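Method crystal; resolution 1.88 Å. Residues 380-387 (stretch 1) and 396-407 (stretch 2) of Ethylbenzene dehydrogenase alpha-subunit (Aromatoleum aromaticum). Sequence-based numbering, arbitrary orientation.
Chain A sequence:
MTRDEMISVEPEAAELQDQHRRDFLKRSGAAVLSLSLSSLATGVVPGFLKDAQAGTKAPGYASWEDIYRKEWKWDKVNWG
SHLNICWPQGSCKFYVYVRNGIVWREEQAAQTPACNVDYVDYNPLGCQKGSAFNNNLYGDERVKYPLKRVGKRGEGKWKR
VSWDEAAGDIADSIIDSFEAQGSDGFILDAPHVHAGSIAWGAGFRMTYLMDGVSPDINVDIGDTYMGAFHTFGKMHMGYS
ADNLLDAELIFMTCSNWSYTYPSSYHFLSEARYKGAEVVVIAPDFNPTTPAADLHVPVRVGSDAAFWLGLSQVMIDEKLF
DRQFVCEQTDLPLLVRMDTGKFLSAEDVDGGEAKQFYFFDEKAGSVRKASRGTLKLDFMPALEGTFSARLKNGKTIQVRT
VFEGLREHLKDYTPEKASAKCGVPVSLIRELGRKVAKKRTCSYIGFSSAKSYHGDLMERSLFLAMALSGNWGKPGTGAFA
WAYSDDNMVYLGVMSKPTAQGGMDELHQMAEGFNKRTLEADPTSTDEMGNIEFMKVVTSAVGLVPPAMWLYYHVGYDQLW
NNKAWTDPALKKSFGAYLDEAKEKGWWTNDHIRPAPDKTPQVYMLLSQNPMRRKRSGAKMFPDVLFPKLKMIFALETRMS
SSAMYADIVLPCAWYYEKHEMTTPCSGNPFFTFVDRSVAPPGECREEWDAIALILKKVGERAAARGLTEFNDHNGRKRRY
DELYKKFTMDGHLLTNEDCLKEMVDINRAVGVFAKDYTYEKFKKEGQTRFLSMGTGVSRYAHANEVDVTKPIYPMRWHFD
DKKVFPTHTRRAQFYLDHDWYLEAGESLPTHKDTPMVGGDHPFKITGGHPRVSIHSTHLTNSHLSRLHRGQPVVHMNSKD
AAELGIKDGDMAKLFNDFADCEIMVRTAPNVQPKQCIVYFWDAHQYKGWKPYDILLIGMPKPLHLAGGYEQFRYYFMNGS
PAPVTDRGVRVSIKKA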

ATOM      1  N   PRO A 380      -0.686  -8.206 -48.799  1.00 28.32           N
ATOM      2  CA  PRO A 380      -1.377  -9.495 -48.762  1.00 27.89           C
ATOM      3  C   PRO A 380      -2.884  -9.333 -48.708  1.00 27.14           C
ATOM      4  O   PRO A 380      -3.372  -8.341 -48.180  1.00 26.25           O
ATOM      5  N   ALA A 381      -3.607 -10.323 -49.210  1.00 26.84           N
ATOM      6  CA  ALA A 381      -5.061 -10.399 -49.038  1.00 27.36           C
ATOM      7  C   ALA A 381      -5.390 -10.511 -47.564  1.00 27.73           C
ATOM      8  O   ALA A 381      -4.620 -11.103 -46.798  1.00 28.11           O
ATOM      9  N   LEU A 382      -6.519  -9.932 -47.170  1.00 28.07           N
ATOM     10  CA  LEU A 382      -7.102 -10.182 -45.857  1.00 28.80           C
ATOM     11  C   LEU A 382      -8.443 -10.855 -46.081  1.00 29.46           C
ATOM     12  O   LEU A 382      -8.637 -12.024 -45.723  1.00 29.58           O
ATOM     13  N   GLU A 383      -9.367 -10.131 -46.701  1.00 29.91           N
ATOM     14  CA  GLU A 383     -10.687 -10.682 -46.936  1.00 31.28           C
ATOM     15  C   GLU A 383     -10.621 -11.708 -48.055  1.00 32.06           C
ATOM     16  O   GLU A 383      -9.887 -11.537 -49.029  1.00 33.11           O
ATOM     17  N   GLY A 384     -11.380 -12.788 -47.924  1.00 32.76           N
ATOM     18  CA  GLY A 384     -11.569 -13.696 -49.042  1.00 32.95           C
ATOM     19  C   GLY A 384     -11.405 -15.170 -48.742  1.00 33.47           C
ATOM     20  O   GLY A 384     -10.811 -15.584 -47.746  1.00 34.75           O
ATOM     21  N   THR A 385     -11.952 -15.972 -49.629  1.00 34.58           N
ATOM     22  CA  THR A 385     -11.689 -17.388 -49.591  1.00 34.75           C
ATOM     23  C   THR A 385     -11.142 -17.752 -50.949  1.00 34.75           C
ATOM     24  O   THR A 385     -11.641 -17.299 -51.969  1.00 34.91           O
ATOM     25  N   PHE A 386     -10.071 -18.531 -50.934  1.00 34.61           N
ATOM     26  CA  PHE A 386      -9.281 -18.788 -52.109  1.00 34.75           C
ATOM     27  C   PHE A 386      -9.067 -20.288 -52.205  1.00 34.76           C
ATOM     28  O   PHE A 386      -9.605 -21.060 -51.406  1.00 33.91           O
ATOM     29  N   SER A 387      -8.295 -20.698 -53.202  1.00 35.35           N
ATOM     30  CA  SER A 387      -7.922 -22.093 -53.348  1.00 35.67           C
ATOM     31  C   SER A 387      -6.421 -22.236 -53.550  1.00 35.90           C
ATOM     32  O   SER A 387      -5.760 -21.323 -54.035  1.00 36.15           O
ATOM     33  N   ILE A 396      -7.727 -27.344 -52.436  1.00 29.20           N
ATOM     34  CA  ILE A 396      -8.532 -27.105 -51.257  1.00 28.70           C
ATOM     35  C   ILE A 396      -8.811 -25.624 -51.146  1.00 28.10           C
ATOM     36  O   ILE A 396      -8.122 -24.806 -51.755  1.00 27.13           O
ATOM     37  N   GLN A 397      -9.841 -25.304 -50.371  1.00 27.66           N
ATOM     38  CA  GLN A 397     -10.150 -23.943 -50.010  1.00 27.92           C
ATOM     39  C   GLN A 397      -9.187 -23.537 -48.894  1.00 27.05           C
ATOM     40  O   GLN A 397      -8.923 -24.328 -47.984  1.00 26.56           O
ATOM     41  N   VAL A 398      -8.680 -22.315 -48.975  1.00 26.61           N
ATOM     42  CA  VAL A 398      -7.874 -21.735 -47.921  1.00 25.78           C
ATOM     43  C   VAL A 398      -8.393 -20.333 -47.706  1.00 25.78           C
ATOM     44  O   VAL A 398      -8.944 -19.727 -48.635  1.00 25.92           O
ATOM     45  N   ARG A 399      -8.245 -19.832 -46.484  1.00 25.10           N
ATOM     46  CA  ARG A 399      -8.613 -18.473 -46.181  1.00 25.20           C
ATOM     47  C   ARG A 399      -7.647 -17.938 -45.159  1.00 23.60           C
ATOM     48  O   ARG A 399      -6.993 -18.694 -44.469  1.00 23.05           O
ATOM     49  N   THR A 400      -7.586 -16.625 -45.053  1.00 22.52           N
ATOM     50  CA  THR A 400      -6.708 -15.987 -44.114  1.00 21.42           C
ATOM     51  C   THR A 400      -7.258 -16.175 -42.707  1.00 21.94           C
ATOM     52  O   THR A 400      -8.462 -16.381 -42.528  1.00 21.31           O
ATOM     53  N   VAL A 401      -6.374 -16.090 -41.712  1.00 21.39           N
ATOM     54  CA  VAL A 401      -6.802 -16.065 -40.353  1.00 21.73           C
ATOM     55  C   VAL A 401      -7.846 -14.971 -40.183  1.00 22.83           C
ATOM     56  O   VAL A 401      -8.870 -15.190 -39.538  1.00 22.33           O
ATOM     57  N   PHE A 402      -7.567 -13.807 -40.768  1.00 22.89           N
ATOM     58  CA  PHE A 402      -8.497 -12.669 -40.743  1.00 23.74           C
ATOM     59  C   PHE A 402      -9.925 -13.031 -41.176  1.00 23.97           C
ATOM     60  O   PHE A 402     -10.903 -12.574 -40.552  1.00 23.27           O
ATOM     61  N   GLU A 403     -10.028 -13.796 -42.259  1.00 24.74           N
ATOM     62  CA  GLU A 403     -11.330 -14.230 -42.781  1.00 24.57           C
ATOM     63  C   GLU A 403     -12.024 -15.160 -41.781  1.00 24.50           C
ATOM     64  O   GLU A 403     -13.240 -15.052 -41.575  1.00 25.40           O
ATOM     65  N   GLY A 404     -11.265 -16.034 -41.121  1.00 23.92           N
ATOM     66  CA  GLY A 404     -11.807 -16.836 -40.031  1.00 24.00           C
ATOM     67  C   GLY A 404     -12.258 -15.943 -38.882  1.00 24.26           C
ATOM     68  O   GLY A 404     -13.328 -16.106 -38.308  1.00 23.58           O
ATOM     69  N   LEU A 405     -11.425 -14.990 -38.538  1.00 25.06           N
ATOM     70  CA  LEU A 405     -11.772 -14.078 -37.485  1.00 25.45           C
ATOM     71  C   LEU A 405     -13.039 -13.289 -37.765  1.00 25.57           C
ATOM     72  O   LEU A 405     -13.812 -13.018 -36.820  1.00 23.73           O
ATOM     73  N   ARG A 406     -13.212 -12.833 -39.010  1.00 25.12           N
ATOM     74  CA  ARG A 406     -14.439 -12.134 -39.392  1.00 27.09           C
ATOM     75  C   ARG A 406     -15.646 -12.993 -39.056  1.00 26.38           C
ATOM     76  O   ARG A 406     -16.604 -12.494 -38.502  1.00 26.99           O
ATOM     77  N   GLU A 407     -15.599 -14.277 -39.399  1.00 26.67           N
ATOM     78  CA  GLU A 407     -16.688 -15.201 -39.055  1.00 26.61           C
ATOM     79  C   GLU A 407     -16.869 -15.275 -37.528  1.00 25.51           C
ATOM     80  O   GLU A 407     -17.968 -15.163 -37.004  1.00 23.98           O
TER

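The two stretches meet through a short antiparallel strand pairing that gives way, at the start of the helix, to a mixed contact in which side chains from the helical end bind the loop backbone before the strand. The pairing centres on Phe-386 and Val-398, joined by Phe-386 N to Val-398 O (2.8 Å) and Val-398 N to Phe-386 O (2.9 Å). Their side chains share one face of the sheet, both with chi1 in m, and Phe-386 CB lies 4.2 Å from Val-398 CG2. Ser-387 and Gln-397 project from the other face, as do Thr-385 (m) and Arg-399 (p). The end of Arg-399 leads away from stretch 1, and its NH1 makes a weak, salt-bridged hydrogen bond to Glu-407 OE2 (3.3 Å).

Thr-400, in the p rotamer, points toward stretch 1 and links the two segments. Its OG1 donates to Leu-382 O in a very short 2.5 Å hydrogen bond and also accepts from Glu-403 N at 2.9 Å, so one hydroxyl caps the helix and anchors the loop.

From the first turn, Phe-402 (t) and Glu-403 (t) also point toward the loop. Leu-382 (m, t) packs over a face of the Phe-402 ring: its CB is 3.8 Å from Phe-402 CD2, and its CD1 sits 4.3 Å from the ring centroid, nearly along the normal. Glu-403, with chi2 in p, places OE1 3.0 Å from Gly-384 N, accepting a nearly linear hydrogen bond. The same OE1 receives a hydrogen bond from Arg-406 NH1 (3.1 Å) within a salt bridge, which helps balance its charge. The aliphatic part of Glu-383 (m, p) covers one face of the Arg-406 guanidinium, with Glu-383 CG 3.7 Å from Arg-406 NH1, while its carboxylate is hydrogen-bonded elsewhere in the structure.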

ATOM      1  CB  PRO A 380      -0.875 -10.134 -47.457  1.00 27.71           C
ATOM      2  CG  PRO A 380       0.339  -9.373 -47.082  1.00 27.93           C
ATOM      3  CD  PRO A 380       0.197  -8.014 -47.643  1.00 27.92           C
ATOM      4  CB  ALA A 381      -5.641 -11.625 -49.782  1.00 26.75           C
ATOM      5  CB  LEU A 382      -7.272  -8.888 -45.066  1.00 28.61           C
ATOM      6  CG  LEU A 382      -5.999  -8.378 -44.390  1.00 27.44           C
ATOM      7  CD1 LEU A 382      -6.327  -7.174 -43.566  1.00 28.49           C
ATOM      8  CD2 LEU A 382      -5.319  -9.450 -43.516  1.00 27.27           C
ATOM      9  CB  GLU A 383     -11.692  -9.570 -47.269  1.00 31.63           C
ATOM     10  CG  GLU A 383     -11.955  -8.566 -46.091  1.00 32.02           C
ATOM     11  CD  GLU A 383     -10.954  -7.423 -46.031  1.00 32.01           C
ATOM     12  OE1 GLU A 383      -9.954  -7.485 -46.777  1.00 32.78           O
ATOM     13  OE2 GLU A 383     -11.170  -6.453 -45.229  1.00 36.03           O
ATOM     14  CB  THR A 385     -12.942 -18.193 -49.188  1.00 34.94           C
ATOM     15  OG1 THR A 385     -13.423 -17.691 -47.924  1.00 35.21           O
ATOM     16  CG2 THR A 385     -12.582 -19.649 -49.013  1.00 34.47           C
ATOM     17  CB  PHE A 386      -7.931 -18.061 -52.003  1.00 34.94           C
ATOM     18  CG  PHE A 386      -8.049 -16.590 -51.695  1.00 34.53           C
ATOM     19  CD1 PHE A 386      -8.248 -15.667 -52.718  1.00 35.16           C
ATOM     20  CD2 PHE A 386      -7.948 -16.134 -50.394  1.00 35.33           C
ATOM     21  CE1 PHE A 386      -8.351 -14.314 -52.449  1.00 34.71           C
ATOM     22  CE2 PHE A 386      -8.055 -14.781 -50.108  1.00 34.80           C
ATOM     23  CZ  PHE A 386      -8.265 -13.864 -51.141  1.00 34.89           C
ATOM     24  CB  SER A 387      -8.687 -22.742 -54.502  1.00 36.09           C
ATOM     25  OG  SER A 387      -9.152 -21.779 -55.420  1.00 37.00           O
ATOM     26  CB  ILE A 396      -7.832 -27.589 -49.977  1.00 28.95           C
ATOM     27  CG1 ILE A 396      -6.422 -26.971 -49.866  1.00 28.60           C
ATOM     28  CG2 ILE A 396      -7.784 -29.127 -49.979  1.00 28.18           C
ATOM     29  CD1 ILE A 396      -5.718 -27.260 -48.579  1.00 28.32           C
ATOM     30  CB  GLN A 397     -11.578 -23.829 -49.452  1.00 27.93           C
ATOM     31  CG  GLN A 397     -12.723 -23.673 -50.465  1.00 30.01           C
ATOM     32  CD  GLN A 397     -13.947 -23.032 -49.798  1.00 30.14           C
ATOM     33  OE1 GLN A 397     -13.810 -22.202 -48.882  1.00 37.02           O
ATOM     34  NE2 GLN A 397     -15.129 -23.411 -50.239  1.00 34.28           N
ATOM     35  CB  VAL A 398      -6.378 -21.711 -48.269  1.00 25.45           C
ATOM     36  CG1 VAL A 398      -5.861 -23.144 -48.514  1.00 25.11           C
ATOM     37  CG2 VAL A 398      -6.106 -20.812 -49.476  1.00 25.46           C
ATOM     38  CB  ARG A 399     -10.052 -18.399 -45.680  1.00 25.47           C
ATOM     39  CG  ARG A 399     -10.257 -18.888 -44.262  1.00 27.25           C
ATOM     40  CD  ARG A 399     -11.727 -18.852 -43.870  1.00 28.58           C
ATOM     41  NE  ARG A 399     -11.960 -19.405 -42.530  1.00 30.66           N
ATOM     42  CZ  ARG A 399     -13.162 -19.716 -42.034  1.00 33.22           C
ATOM     43  NH1 ARG A 399     -14.275 -19.519 -42.732  1.00 35.24           N
ATOM     44  NH2 ARG A 399     -13.256 -20.228 -40.824  1.00 36.00           N
ATOM     45  CB  THR A 400      -6.609 -14.476 -44.402  1.00 21.54           C
ATOM     46  OG1 THR A 400      -7.885 -13.859 -44.232  1.00 19.32           O
ATOM     47  CG2 THR A 400      -6.096 -14.220 -45.815  1.00 20.03           C
ATOM     48  CB  VAL A 401      -5.645 -15.789 -39.397  1.00 21.29           C
ATOM     49  CG1 VAL A 401      -6.179 -15.491 -37.982  1.00 18.99           C
ATOM     50  CG2 VAL A 401      -4.660 -16.985 -39.416  1.00 19.33           C
ATOM     51  CB  PHE A 402      -7.976 -11.536 -41.637  1.00 23.60           C
ATOM     52  CG  PHE A 402      -8.769 -10.262 -41.523  1.00 24.06           C
ATOM     53  CD1 PHE A 402      -8.470  -9.342 -40.540  1.00 25.70           C
ATOM     54  CD2 PHE A 402      -9.817  -9.995 -42.399  1.00 26.09           C
ATOM     55  CE1 PHE A 402      -9.177  -8.153 -40.428  1.00 26.47           C
ATOM     56  CE2 PHE A 402     -10.532  -8.797 -42.283  1.00 25.82           C
ATOM     57  CZ  PHE A 402     -10.205  -7.893 -41.312  1.00 25.61           C
ATOM     58  CB  GLU A 403     -11.181 -14.880 -44.153  1.00 25.07           C
ATOM     59  CG  GLU A 403     -12.509 -15.308 -44.780  1.00 27.55           C
ATOM     60  CD  GLU A 403     -13.397 -14.166 -45.286  1.00 32.85           C
ATOM     61  OE1 GLU A 403     -12.950 -13.008 -45.431  1.00 33.17           O
ATOM     62  OE2 GLU A 403     -14.580 -14.461 -45.561  1.00 38.79           O
ATOM     63  CB  LEU A 405     -10.624 -13.131 -37.259  1.00 25.70           C
ATOM     64  CG  LEU A 405     -10.744 -12.196 -36.083  1.00 26.56           C
ATOM     65  CD1 LEU A 405     -10.841 -12.949 -34.731  1.00 25.37           C
ATOM     66  CD2 LEU A 405      -9.502 -11.290 -36.115  1.00 27.07           C
ATOM     67  CB  ARG A 406     -14.499 -11.820 -40.891  1.00 26.80           C
ATOM     68  CG  ARG A 406     -13.543 -10.746 -41.331  1.00 29.60           C
ATOM     69  CD  ARG A 406     -13.601 -10.619 -42.806  1.00 32.43           C
ATOM     70  NE  ARG A 406     -14.638  -9.684 -43.210  1.00 37.02           N
ATOM     71  CZ  ARG A 406     -15.222  -9.668 -44.402  1.00 39.24           C
ATOM     72  NH1 ARG A 406     -14.936 -10.566 -45.349  1.00 40.35           N
ATOM     73  NH2 ARG A 406     -16.123  -8.735 -44.643  1.00 40.38           N
ATOM     74  CB  GLU A 407     -16.407 -16.586 -39.670  1.00 27.14           C
ATOM     75  CG  GLU A 407     -17.331 -17.729 -39.240  1.00 28.86           C
ATOM     76  CD  GLU A 407     -16.938 -19.110 -39.854  1.00 32.46           C
ATOM     77  OE1 GLU A 407     -16.425 -19.996 -39.105  1.00 40.25           O
ATOM     78  OE2 GLU A 407     -17.150 -19.321 -41.077  1.00 38.15           O
TER